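Local coordinates for TRAP dicarboxylate transporter, DctP subunit (Ochrobactrum anthropi, PDB 4P47), which probably serves as the periplasmic solute-binding subunit of a TRAP transporter, capturing a small molecule for uptake by its membrane partners, at residues 106-111 and 237-242; 112-117 and 121-126; 49-54 and 258-263; 34-37 and 43-46; 194-199 and 221-226. All coordinates share one frame; numbering follows the deposited sequence.

Contact 1: residues 106-111 and 237-242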
# COMPACT_ATOMS: atom_id res chain seq x y z
N GLU A 106 -3.73 10.54 -4.54
CA GLU A 106 -4.06 10.65 -3.12
C GLU A 106 -5.30 9.85 -2.78
O GLU A 106 -5.49 9.47 -1.62
CB GLU A 106 -4.24 12.13 -2.77
CG GLU A 106 -4.52 12.43 -1.32
CD GLU A 106 -4.51 13.91 -1.06
OE1 GLU A 106 -5.43 14.61 -1.55
OE2 GLU A 106 -3.58 14.38 -0.38
N ALA A 107 -6.11 9.54 -3.78
CA ALA A 107 -7.30 8.73 -3.53
C ALA A 107 -6.95 7.38 -2.89
O ALA A 107 -7.73 6.84 -2.11
CB ALA A 107 -8.12 8.51 -4.83
N VAL A 108 -5.79 6.80 -3.21
CA VAL A 108 -5.48 5.47 -2.66
C VAL A 108 -5.15 5.52 -1.18
O VAL A 108 -5.14 4.48 -0.52
CB VAL A 108 -4.34 4.74 -3.41
CG1 VAL A 108 -4.63 4.66 -4.91
CG2 VAL A 108 -2.97 5.35 -3.15
N ASP A 109 -4.89 6.70 -0.64
CA ASP A 109 -4.66 6.88 0.79
C ASP A 109 -5.94 7.18 1.59
O ASP A 109 -5.88 7.30 2.81
CB ASP A 109 -3.67 8.02 1.02
CG ASP A 109 -2.23 7.64 0.68
OD1 ASP A 109 -1.88 6.44 0.70
OD2 ASP A 109 -1.42 8.56 0.48
N LEU A 110 -7.09 7.31 0.94
CA LEU A 110 -8.32 7.64 1.67
C LEU A 110 -8.69 6.51 2.61
O LEU A 110 -8.42 5.35 2.34
CB LEU A 110 -9.47 7.95 0.68
CG LEU A 110 -9.28 9.20 -0.19
CD1 LEU A 110 -10.35 9.26 -1.27
CD2 LEU A 110 -9.26 10.49 0.63
N PRO A 111 -9.31 6.85 3.74
CA PRO A 111 -9.56 5.81 4.75
C PRO A 111 -10.71 4.84 4.53
O PRO A 111 -11.76 5.15 3.93
CB PRO A 111 -9.77 6.61 6.04
CG PRO A 111 -10.07 7.99 5.63
CD PRO A 111 -9.52 8.22 4.23
N TYR A 237 -5.26 1.28 3.17
CA TYR A 237 -4.70 0.16 2.44
C TYR A 237 -3.63 0.73 1.54
O TYR A 237 -3.89 1.70 0.84
CB TYR A 237 -5.75 -0.53 1.58
CG TYR A 237 -5.17 -1.68 0.76
CD1 TYR A 237 -4.88 -2.91 1.34
CD2 TYR A 237 -4.91 -1.53 -0.60
CE1 TYR A 237 -4.35 -3.95 0.58
CE2 TYR A 237 -4.41 -2.57 -1.35
CZ TYR A 237 -4.13 -3.77 -0.76
OH TYR A 237 -3.63 -4.80 -1.54
N ASN A 238 -2.45 0.11 1.54
CA ASN A 238 -1.33 0.52 0.70
C ASN A 238 -1.15 -0.44 -0.49
O ASN A 238 -0.52 -1.50 -0.34
CB ASN A 238 0.01 0.56 1.49
CG ASN A 238 0.09 1.65 2.58
OD1 ASN A 238 0.82 1.49 3.57
ND2 ASN A 238 -0.58 2.75 2.37
N PRO A 239 -1.67 -0.07 -1.67
CA PRO A 239 -1.30 -0.79 -2.88
C PRO A 239 0.03 -0.28 -3.35
O PRO A 239 0.35 0.89 -3.08
CB PRO A 239 -2.39 -0.38 -3.88
CG PRO A 239 -2.86 0.94 -3.43
CD PRO A 239 -2.56 1.06 -1.95
N GLN A 240 0.81 -1.11 -4.02
CA GLN A 240 2.02 -0.64 -4.66
C GLN A 240 1.78 -0.55 -6.15
O GLN A 240 0.93 -1.28 -6.71
CB GLN A 240 3.20 -1.51 -4.34
CG GLN A 240 3.43 -1.57 -2.85
CD GLN A 240 4.86 -1.77 -2.50
OE1 GLN A 240 5.55 -2.60 -3.10
NE2 GLN A 240 5.33 -1.02 -1.52
N ILE A 241 2.43 0.38 -6.80
CA ILE A 241 2.36 0.46 -8.26
C ILE A 241 3.73 0.12 -8.83
O ILE A 241 4.78 0.61 -8.38
CB ILE A 241 1.84 1.83 -8.74
CG1 ILE A 241 1.70 1.83 -10.26
CG2 ILE A 241 2.73 2.95 -8.25
CD1 ILE A 241 0.94 3.04 -10.79
N VAL A 242 3.72 -0.77 -9.82
CA VAL A 242 4.91 -1.10 -10.59
C VAL A 242 4.96 -0.19 -11.79
O VAL A 242 3.98 -0.11 -12.56
CB VAL A 242 4.84 -2.57 -11.07
CG1 VAL A 242 6.08 -2.94 -11.88
CG2 VAL A 242 4.66 -3.53 -9.88
O HOH W 1 -6.42 3.55 1.80
O HOH W 2 -2.25 3.89 0.20
O HOH W 3 -0.34 5.60 2.97
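Val-108 and Pro-239 make the apolar part of this contact, the meeting of a loop with a central strand. The methine side of the valine faces the proline ring, with CB of Val-108 4.1 Å from CG of Pro-239. With chi1 at -54° the two methyls stand almost equally far from that ring carbon, one on each flank, and the proline tip is met by the fork as a whole.

The polar part is carried by water. The carbonyl oxygens of Val-108 and Tyr-237 lie close together, but both are acceptors, and waters link the two segments. One water takes the N-H of Tyr-237 (N to water 2.9 Å) and is also bonded to the carbonyl oxygens of Val-108 and Leu-110, the latter at 2.7 Å from O to water. A second water binds OD1 of Asp-109 at 2.6 Å, the carbonyl oxygen of Tyr-237 and ND2 of Asn-238. A third also spans OD1 of Asp-109 and ND2 of Asn-238, at 2.9 Å from each. The carboxylate and amide, 4.3 Å apart from OD1 of Asp-109 to ND2 of Asn-238, are thus coupled twice through solvent without touching. The amide's other end, OD1 of Asn-238, binds Arg-152, consistent with a set orientation of the group.

Strand 229-245 and its antiparallel partner 141-156 are long strands of the mixed sheet, consistent with the lobe-spanning strands of this family. Residues 237-242 bond to 141-156 through Asn-238 and Gln-240 and, on the other edge, to the 90-94 side through Pro-239 and Ile-241, while Phe-128 and Leu-132 of helix 127-133 pack on Val-108.

Contact 2: residues 112-117 and 121-126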
# COMPACT_ATOMS: atom_id res chain seq x y z
N PHE A 112 -10.50 3.64 5.08
CA PHE A 112 -11.52 2.60 5.15
C PHE A 112 -12.12 2.22 3.79
O PHE A 112 -13.30 1.85 3.70
CB PHE A 112 -12.63 2.99 6.14
CG PHE A 112 -12.13 3.31 7.52
CD1 PHE A 112 -11.64 2.31 8.35
CD2 PHE A 112 -12.15 4.61 8.01
CE1 PHE A 112 -11.18 2.60 9.62
CE2 PHE A 112 -11.70 4.89 9.28
CZ PHE A 112 -11.21 3.88 10.09
N LEU A 113 -11.32 2.25 2.73
CA LEU A 113 -11.82 1.86 1.40
C LEU A 113 -12.17 0.38 1.34
O LEU A 113 -13.25 0.01 0.87
CB LEU A 113 -10.78 2.16 0.31
CG LEU A 113 -10.33 3.62 0.20
CD1 LEU A 113 -9.33 3.79 -0.94
CD2 LEU A 113 -11.50 4.58 -0.01
N PHE A 114 -11.25 -0.49 1.79
CA PHE A 114 -11.38 -1.92 1.59
C PHE A 114 -11.34 -2.67 2.90
O PHE A 114 -10.61 -2.29 3.83
CB PHE A 114 -10.24 -2.45 0.70
CG PHE A 114 -9.96 -1.60 -0.49
CD1 PHE A 114 -10.95 -1.37 -1.44
CD2 PHE A 114 -8.70 -1.07 -0.71
CE1 PHE A 114 -10.69 -0.58 -2.54
CE2 PHE A 114 -8.43 -0.30 -1.81
CZ PHE A 114 -9.43 -0.05 -2.74
N ASN A 115 -12.09 -3.77 2.97
CA ASN A 115 -12.09 -4.62 4.16
C ASN A 115 -11.28 -5.91 3.97
O ASN A 115 -11.04 -6.65 4.92
CB ASN A 115 -13.54 -4.93 4.58
CG ASN A 115 -14.33 -3.67 4.96
OD1 ASN A 115 -13.95 -2.55 4.60
ND2 ASN A 115 -15.44 -3.85 5.68
N SER A 116 -10.84 -6.16 2.73
CA SER A 116 -10.06 -7.34 2.40
C SER A 116 -9.23 -7.12 1.15
O SER A 116 -9.52 -6.24 0.33
CB SER A 116 -10.99 -8.53 2.14
OG SER A 116 -11.72 -8.35 0.93
N GLY A 117 -8.22 -7.96 1.00
CA GLY A 117 -7.38 -7.95 -0.19
C GLY A 117 -8.17 -8.18 -1.47
O GLY A 117 -7.89 -7.57 -2.50
N ASP A 121 -8.20 -5.79 -4.71
CA ASP A 121 -7.81 -6.22 -6.05
C ASP A 121 -8.87 -5.82 -7.07
O ASP A 121 -8.55 -5.39 -8.18
CB ASP A 121 -7.67 -7.75 -6.13
CG ASP A 121 -6.55 -8.29 -5.28
OD1 ASP A 121 -5.73 -7.50 -4.75
OD2 ASP A 121 -6.49 -9.54 -5.15
N LYS A 122 -10.13 -6.02 -6.73
CA LYS A 122 -11.24 -5.72 -7.64
C LYS A 122 -11.18 -4.25 -8.04
O LYS A 122 -11.31 -3.90 -9.21
CB LYS A 122 -12.60 -6.02 -6.99
CG LYS A 122 -12.96 -7.48 -6.83
CD LYS A 122 -14.17 -7.63 -5.90
CE LYS A 122 -15.02 -8.84 -6.25
NZ LYS A 122 -16.05 -9.11 -5.20
N VAL A 123 -11.00 -3.39 -7.05
CA VAL A 123 -11.04 -1.96 -7.30
C VAL A 123 -9.74 -1.47 -7.95
O VAL A 123 -9.76 -0.70 -8.91
CB VAL A 123 -11.40 -1.18 -6.02
CG1 VAL A 123 -11.38 0.32 -6.28
CG2 VAL A 123 -12.78 -1.59 -5.53
N MET A 124 -8.58 -1.94 -7.49
CA MET A 124 -7.32 -1.46 -8.09
C MET A 124 -7.14 -1.95 -9.53
O MET A 124 -6.58 -1.25 -10.38
CB MET A 124 -6.10 -1.86 -7.27
CG MET A 124 -6.08 -1.29 -5.87
SD MET A 124 -6.35 0.50 -5.76
CE MET A 124 -5.01 1.12 -6.78
N ASP A 125 -7.59 -3.17 -9.82
CA ASP A 125 -7.42 -3.76 -11.15
C ASP A 125 -8.50 -3.32 -12.13
O ASP A 125 -8.38 -3.56 -13.33
CB ASP A 125 -7.37 -5.29 -11.08
CG ASP A 125 -6.18 -5.80 -10.28
OD1 ASP A 125 -5.25 -5.01 -9.95
OD2 ASP A 125 -6.19 -7.01 -9.98
N GLY A 126 -9.52 -2.66 -11.63
CA GLY A 126 -10.62 -2.15 -12.44
C GLY A 126 -10.45 -0.70 -12.83
O GLY A 126 -9.35 -0.15 -12.81
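Phe-114 reaches from the loop to Val-123 on the helix that follows, and the conformation of each side chain decides what is met. The phenylalanine has CG beside its backbone N (chi1 -44°), which swings the ring out to the helix. Its CE1 comes 3.6 Å from CB of Val-123 and is only slightly farther from the valine methyls, so one ring corner fits against the branch point. The two side chains cross obliquely. Within the loop, CB of Leu-113 lies 3.7 Å above the plane of the Phe-114 ring, over its centre, and closes that face.

Met-124 lies at the far end of the ring. All three of its torsions are near -60°, a curled shape that brings SD to 4.3 Å from CZ of Phe-114. The sulfur is 70° off the ring normal, making an oblique Met-aromatic contact.

The loop leads straight into helix 117-125, and Phe-114 folds back on its later residues. Ser-116 is the N-cap, with OG bonded to the backbone N of Glu-119, and the first regular turn is closed by Asp-121 N to Gly-117 O at 2.9 Å. Leu-331 of helix 321-336 packs on Phe-114, and Leu-327 and Val-334 of the same helix pack on Val-123.

Asp-121 holds its carboxylate back along the helix, beside its own backbone N, with OD1 3.1 Å from O of Gly-117. Both atoms are acceptors, and this proximity is probably tolerable because OD1 of Asp-121 makes salt bridges to Arg-276 and Arg-272, whose positive charge would offset the crowding of oxygens.

Contact 3: residues 49-54 and 258-263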
# COMPACT_ATOMS: atom_id res chain seq x y z
N GLU A 49 11.34 -10.98 -8.06
CA GLU A 49 12.07 -12.15 -8.55
C GLU A 49 11.23 -12.95 -9.53
O GLU A 49 11.74 -13.41 -10.56
CB GLU A 49 12.49 -13.05 -7.37
CG GLU A 49 13.57 -12.40 -6.52
CD GLU A 49 13.76 -13.05 -5.16
OE1 GLU A 49 12.88 -13.81 -4.72
OE2 GLU A 49 14.81 -12.78 -4.54
N LYS A 50 9.94 -13.10 -9.24
CA LYS A 50 9.04 -13.76 -10.17
C LYS A 50 8.96 -12.99 -11.49
O LYS A 50 9.04 -13.58 -12.58
CB LYS A 50 7.64 -13.93 -9.56
CG LYS A 50 6.60 -14.57 -10.48
CD LYS A 50 6.93 -15.98 -10.92
CE LYS A 50 7.03 -16.91 -9.77
NZ LYS A 50 7.15 -18.30 -10.30
N PHE A 51 8.79 -11.67 -11.39
CA PHE A 51 8.78 -10.80 -12.57
C PHE A 51 10.04 -11.01 -13.42
O PHE A 51 9.97 -11.22 -14.63
CB PHE A 51 8.64 -9.34 -12.14
CG PHE A 51 8.78 -8.36 -13.27
CD1 PHE A 51 7.71 -8.10 -14.14
CD2 PHE A 51 9.98 -7.73 -13.52
CE1 PHE A 51 7.85 -7.22 -15.19
CE2 PHE A 51 10.11 -6.85 -14.57
CZ PHE A 51 9.02 -6.59 -15.41
N ALA A 52 11.20 -10.95 -12.77
CA ALA A 52 12.47 -11.09 -13.49
C ALA A 52 12.56 -12.44 -14.21
O ALA A 52 13.02 -12.52 -15.34
CB ALA A 52 13.64 -10.93 -12.52
N GLU A 53 12.12 -13.50 -13.54
CA GLU A 53 12.20 -14.83 -14.13
C GLU A 53 11.26 -14.98 -15.31
O GLU A 53 11.62 -15.58 -16.33
CB GLU A 53 11.89 -15.88 -13.07
CG GLU A 53 11.86 -17.31 -13.61
CD GLU A 53 13.17 -17.78 -14.27
OE1 GLU A 53 14.27 -17.28 -13.92
OE2 GLU A 53 13.12 -18.68 -15.16
N LEU A 54 10.07 -14.42 -15.18
CA LEU A 54 9.11 -14.46 -16.29
C LEU A 54 9.62 -13.68 -17.49
O LEU A 54 9.47 -14.10 -18.62
CB LEU A 54 7.75 -13.92 -15.83
CG LEU A 54 7.04 -14.80 -14.80
CD1 LEU A 54 5.78 -14.08 -14.32
CD2 LEU A 54 6.72 -16.16 -15.40
N ALA A 258 5.00 -6.23 -24.58
CA ALA A 258 4.07 -7.30 -24.21
C ALA A 258 4.69 -8.27 -23.18
O ALA A 258 4.00 -8.72 -22.27
CB ALA A 258 3.60 -8.05 -25.44
N VAL A 259 5.96 -8.61 -23.35
CA VAL A 259 6.66 -9.46 -22.37
C VAL A 259 6.60 -8.84 -20.99
O VAL A 259 6.27 -9.50 -20.00
CB VAL A 259 8.15 -9.65 -22.76
CG1 VAL A 259 8.94 -10.18 -21.58
CG2 VAL A 259 8.27 -10.58 -23.98
N ILE A 260 6.90 -7.55 -20.93
CA ILE A 260 6.96 -6.84 -19.66
C ILE A 260 5.59 -6.76 -19.02
O ILE A 260 5.46 -6.99 -17.82
CB ILE A 260 7.60 -5.44 -19.85
CG1 ILE A 260 9.08 -5.61 -20.22
CG2 ILE A 260 7.44 -4.60 -18.60
CD1 ILE A 260 9.67 -4.37 -20.80
N GLU A 261 4.57 -6.45 -19.81
CA GLU A 261 3.19 -6.36 -19.32
C GLU A 261 2.70 -7.72 -18.84
O GLU A 261 2.15 -7.84 -17.76
CB GLU A 261 2.26 -5.84 -20.42
CG GLU A 261 2.52 -4.38 -20.75
CD GLU A 261 1.88 -3.92 -22.03
OE1 GLU A 261 1.75 -4.73 -22.96
OE2 GLU A 261 1.55 -2.72 -22.12
N GLN A 262 2.92 -8.76 -19.63
CA GLN A 262 2.49 -10.10 -19.23
C GLN A 262 3.13 -10.48 -17.90
O GLN A 262 2.47 -11.02 -17.00
CB GLN A 262 2.86 -11.14 -20.30
CG GLN A 262 2.07 -11.00 -21.58
CD GLN A 262 2.68 -11.77 -22.72
OE1 GLN A 262 3.54 -12.63 -22.52
NE2 GLN A 262 2.24 -11.48 -23.93
N ALA A 263 4.43 -10.23 -17.79
CA ALA A 263 5.16 -10.59 -16.59
C ALA A 263 4.67 -9.77 -15.39
O ALA A 263 4.58 -10.30 -14.28
CB ALA A 263 6.65 -10.40 -16.81
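Ala-263, Phe-51 and Leu-54 have the most surface buried where helices 43-58 and 254-288 cross. The short axes run roughly antiparallel, 144° between their directions, and approach to 9.3 Å. The alanine is the point of closest backbone approach: its CA is 5.4 Å from CA of Phe-51. Its methyl meets CD1 of Phe-51 at 3.7 Å and, about a turn further along that helix, CB of Leu-54 at 3.8 Å.

Phe-51 has CG anti to the backbone N (chi1 173°), a turn that carries the ring to the partner helix edge-on. The carbonyl carbon of Ala-263 and oxygen of Ile-260 lie near the ring plane, the oxygen 3.6 Å from CE1 of Phe-51, and CZ of Phe-51 reaches CG2 of Ile-260 at 4.1 Å. Phe-34 meets the same ring with planes about 80° apart, tying the interface to the sheet. Replacing Phe-51 by alanine would probably open a gap beside Ala-263 and leave the methyl of Ile-260 and the Phe-34 ring without their shared partner.

The side chains that meet are apolar, with one backbone carbonyl oxygen at the ring edge, consistent with the small alanine allowing close approach.

Contact 4: residues 34-37 and 43-46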
# COMPACT_ATOMS: atom_id res chain seq x y z
N PHE A 34 15.65 -2.69 -11.78
CA PHE A 34 14.36 -2.67 -11.07
C PHE A 34 14.66 -2.49 -9.59
O PHE A 34 15.16 -3.41 -8.93
CB PHE A 34 13.66 -4.01 -11.36
CG PHE A 34 12.22 -4.13 -10.88
CD1 PHE A 34 11.57 -3.12 -10.22
CD2 PHE A 34 11.54 -5.28 -11.15
CE1 PHE A 34 10.22 -3.28 -9.79
CE2 PHE A 34 10.23 -5.45 -10.75
CZ PHE A 34 9.57 -4.45 -10.07
N ALA A 35 14.37 -1.29 -9.10
CA ALA A 35 14.73 -0.90 -7.74
C ALA A 35 13.53 -0.95 -6.80
O ALA A 35 12.39 -0.70 -7.20
CB ALA A 35 15.27 0.50 -7.76
N ALA A 36 13.76 -1.28 -5.53
CA ALA A 36 12.72 -1.16 -4.51
C ALA A 36 13.35 -1.02 -3.15
O ALA A 36 14.54 -1.23 -2.98
CB ALA A 36 11.80 -2.37 -4.54
N ALA A 37 12.49 -0.72 -2.17
CA ALA A 37 12.93 -0.48 -0.79
C ALA A 37 13.22 -1.73 0.03
O ALA A 37 14.13 -1.70 0.85
CB ALA A 37 11.88 0.33 -0.09
N PRO A 43 7.69 -10.01 0.62
CA PRO A 43 6.82 -10.30 -0.53
C PRO A 43 7.05 -9.42 -1.77
O PRO A 43 6.89 -9.88 -2.90
CB PRO A 43 5.42 -10.12 0.07
CG PRO A 43 5.59 -10.55 1.51
CD PRO A 43 6.93 -9.98 1.89
N GLN A 44 7.35 -8.14 -1.57
CA GLN A 44 7.71 -7.25 -2.66
C GLN A 44 8.85 -7.81 -3.50
O GLN A 44 8.76 -7.88 -4.73
CB GLN A 44 8.11 -5.90 -2.09
CG GLN A 44 8.49 -4.88 -3.14
CD GLN A 44 9.09 -3.65 -2.51
OE1 GLN A 44 10.18 -3.70 -1.94
NE2 GLN A 44 8.38 -2.55 -2.59
N VAL A 45 9.93 -8.23 -2.85
CA VAL A 45 11.07 -8.73 -3.58
C VAL A 45 10.80 -10.11 -4.16
O VAL A 45 11.27 -10.44 -5.25
CB VAL A 45 12.34 -8.68 -2.74
CG1 VAL A 45 13.52 -9.21 -3.52
CG2 VAL A 45 12.59 -7.25 -2.30
N THR A 46 9.99 -10.91 -3.48
CA THR A 46 9.59 -12.18 -4.04
C THR A 46 8.83 -11.95 -5.35
O THR A 46 9.02 -12.67 -6.32
CB THR A 46 8.79 -12.99 -3.01
OG1 THR A 46 9.64 -13.18 -1.87
CG2 THR A 46 8.38 -14.34 -3.57
O HOH W 4 9.80 0.27 -2.73
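At Ala-36, next to strand 30-35, the backbone is extended (phi -156°, psi 171°), and its CA passes 7.8 Å from CA of Val-45 in the first turn of helix 43-58, with Gln-44 reaching back to it. Strand, helix and the parallel strand 63-68 form a beta-alpha-beta unit, and the contact lies at the turn from its first strand into its helix.

Gln-44 does the reaching. CG and CD both continue the chain in an extended line (chi1 -180°, chi2 -171°), which places the amide over the strand end. The methyl of Ala-36 lies above the amide plane rather than within it: CB of Ala-36 is 3.3 Å from OE1 of Gln-44 and 3.6 Å from CD of the same residue.

Both amide ends are engaged. OE1 of Gln-44 accepts from the backbone N of Asn-38, in the connecting loop. NE2 donates to OE1 of Gln-240 on strand 229-245, and to a water, 3.2 Å from NE2 of Gln-44, that also takes the N-H of Ala-37 at 2.9 Å from N to water.

Such division of labour implies that one buried amide, oriented at both ends, satisfies loop, strand and water together while its flat side offers van der Waals cover to an alanine.

Contact 5: residues 194-199 and 221-226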
# COMPACT_ATOMS: atom_id res chain seq x y z
N LEU A 194 7.34 11.25 14.19
CA LEU A 194 8.56 10.70 14.74
C LEU A 194 9.28 9.88 13.70
O LEU A 194 8.65 9.06 13.04
CB LEU A 194 8.24 9.81 15.94
CG LEU A 194 9.45 9.37 16.76
CD1 LEU A 194 10.02 10.55 17.52
CD2 LEU A 194 9.07 8.25 17.69
N PRO A 195 10.61 10.09 13.54
CA PRO A 195 11.36 9.21 12.63
C PRO A 195 11.23 7.75 13.02
O PRO A 195 11.25 7.39 14.21
CB PRO A 195 12.80 9.70 12.81
CG PRO A 195 12.67 11.12 13.26
CD PRO A 195 11.46 11.13 14.13
N TYR A 196 11.08 6.88 12.03
CA TYR A 196 10.79 5.48 12.30
C TYR A 196 11.83 4.83 13.21
O TYR A 196 11.49 4.00 14.07
CB TYR A 196 10.69 4.69 10.99
CG TYR A 196 10.16 3.29 11.18
CD1 TYR A 196 8.81 3.07 11.33
CD2 TYR A 196 11.01 2.19 11.19
CE1 TYR A 196 8.31 1.81 11.50
CE2 TYR A 196 10.51 0.91 11.37
CZ TYR A 196 9.16 0.73 11.52
OH TYR A 196 8.59 -0.53 11.67
N THR A 197 13.10 5.20 13.03
CA THR A 197 14.17 4.59 13.79
C THR A 197 14.07 4.88 15.29
O THR A 197 14.65 4.16 16.11
CB THR A 197 15.54 5.02 13.22
OG1 THR A 197 16.57 4.18 13.73
CG2 THR A 197 15.85 6.44 13.52
N GLU A 198 13.32 5.91 15.67
CA GLU A 198 13.15 6.27 17.07
C GLU A 198 11.89 5.69 17.71
O GLU A 198 11.68 5.80 18.92
CB GLU A 198 13.13 7.79 17.22
CG GLU A 198 14.46 8.42 16.81
CD GLU A 198 14.47 9.92 16.81
OE1 GLU A 198 13.42 10.56 17.01
OE2 GLU A 198 15.56 10.47 16.57
N LEU A 199 11.05 5.04 16.90
CA LEU A 199 9.72 4.66 17.30
C LEU A 199 9.68 3.56 18.37
O LEU A 199 8.94 3.69 19.34
CB LEU A 199 8.89 4.25 16.07
CG LEU A 199 7.42 3.88 16.29
CD1 LEU A 199 6.69 4.90 17.15
CD2 LEU A 199 6.73 3.71 14.93
N ALA A 221 10.13 -4.84 13.73
CA ALA A 221 10.66 -3.86 14.69
C ALA A 221 10.43 -4.27 16.15
O ALA A 221 10.74 -3.51 17.07
CB ALA A 221 10.06 -2.49 14.42
N LYS A 222 9.86 -5.46 16.37
CA LYS A 222 9.62 -5.99 17.71
C LYS A 222 8.73 -5.10 18.56
O LYS A 222 8.87 -4.98 19.77
CB LYS A 222 10.94 -6.26 18.43
CG LYS A 222 11.91 -7.10 17.60
CD LYS A 222 13.20 -7.37 18.39
CE LYS A 222 14.20 -8.18 17.61
NZ LYS A 222 13.71 -9.56 17.39
N PHE A 223 7.74 -4.49 17.92
CA PHE A 223 6.83 -3.64 18.65
C PHE A 223 5.97 -4.44 19.64
O PHE A 223 5.44 -3.89 20.58
CB PHE A 223 5.92 -2.86 17.68
CG PHE A 223 6.61 -1.81 16.85
CD1 PHE A 223 7.78 -1.19 17.25
CD2 PHE A 223 6.06 -1.42 15.64
CE1 PHE A 223 8.37 -0.22 16.46
CE2 PHE A 223 6.66 -0.46 14.86
CZ PHE A 223 7.81 0.13 15.27
N TYR A 224 5.90 -5.77 19.45
CA TYR A 224 5.19 -6.62 20.40
C TYR A 224 5.85 -6.58 21.79
O TYR A 224 5.21 -6.96 22.76
CB TYR A 224 5.11 -8.06 19.87
CG TYR A 224 6.46 -8.69 19.59
CD1 TYR A 224 7.22 -9.26 20.62
CD2 TYR A 224 6.99 -8.71 18.31
CE1 TYR A 224 8.45 -9.83 20.35
CE2 TYR A 224 8.22 -9.27 18.04
CZ TYR A 224 8.95 -9.83 19.06
OH TYR A 224 10.18 -10.39 18.79
N GLU A 225 7.09 -6.09 21.89
CA GLU A 225 7.76 -6.00 23.20
C GLU A 225 7.28 -4.80 23.98
O GLU A 225 7.48 -4.72 25.20
CB GLU A 225 9.29 -5.90 23.03
CG GLU A 225 9.92 -7.10 22.34
CD GLU A 225 11.43 -6.99 22.15
OE1 GLU A 225 12.01 -5.92 22.43
OE2 GLU A 225 12.06 -7.98 21.71
N VAL A 226 6.65 -3.85 23.29
CA VAL A 226 6.33 -2.56 23.87
C VAL A 226 4.89 -2.10 23.59
O VAL A 226 4.53 -0.96 23.85
CB VAL A 226 7.36 -1.47 23.42
CG1 VAL A 226 8.71 -1.76 24.03
CG2 VAL A 226 7.48 -1.40 21.91
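Phe-223 meets Tyr-196 and Leu-199 just beyond a Schellman motif, in which Lys-222 takes positive phi (59°) to end helix 216-220, and at the start of a short 3-10 turn. The first shell is a small, largely apolar cluster that includes the Tyr-196 hydroxyl. CZ of Phe-223 touches CD2 of Leu-199 at 3.8 Å, the two side chains standing at about a right angle. From the neighbouring turn the phenol of Tyr-196 comes in obliquely, its OH 3.7 Å from CE2 of Phe-223. Ala-221 completes the set: its methyl sits 3.5 Å above the plane of the Phe-223 ring, offset toward the rim.

Chi1 of -170° turns the Tyr-196 ring opposite to its own amide nitrogen and outward, roughly square to the run of the helix, to Ala-221, while chi1 of -68° directs the Phe-223 ring at helix 196-205. An alanine in place of Phe-223 would probably deprive Leu-199 of its aromatic partner and open a gap between this helix and the turn.

Farther out, Leu-203 and Gln-211 also touch Phe-223, joining the cluster to helix 196-205 and strand 210-213. A hydrogen bond between OE1 of Glu-225 and the hydroxyl of Tyr-200 adds a polar link between the same two regions. The hydroxyl of Tyr-196 is itself hydrogen-bonded to ND2 of Asn-217 in helix 216-220, and lies 3.7 Å from CB of Ala-221.

Contact 1 is the most central, its centre about 5 Å from that of the chain; contact 5, its centre about 20 Å out, is partly exposed, and contact 3, similarly remote, is buried. Chemistry varies with place. Contact 1 is bridged by waters and contact 4 by one amide and a water, both at strands of one sheet, whereas contacts 3 and 5 join helix or loop surfaces mainly through apolar side chains. Contact 2 combines ring packing with a helix start. Contacts 3 and 4 share helix 43-58, and contacts 1 and 2 touch through the Met-124 methyl, which lies on both Val-108 and Pro-239. Contact 5 touches none of the others.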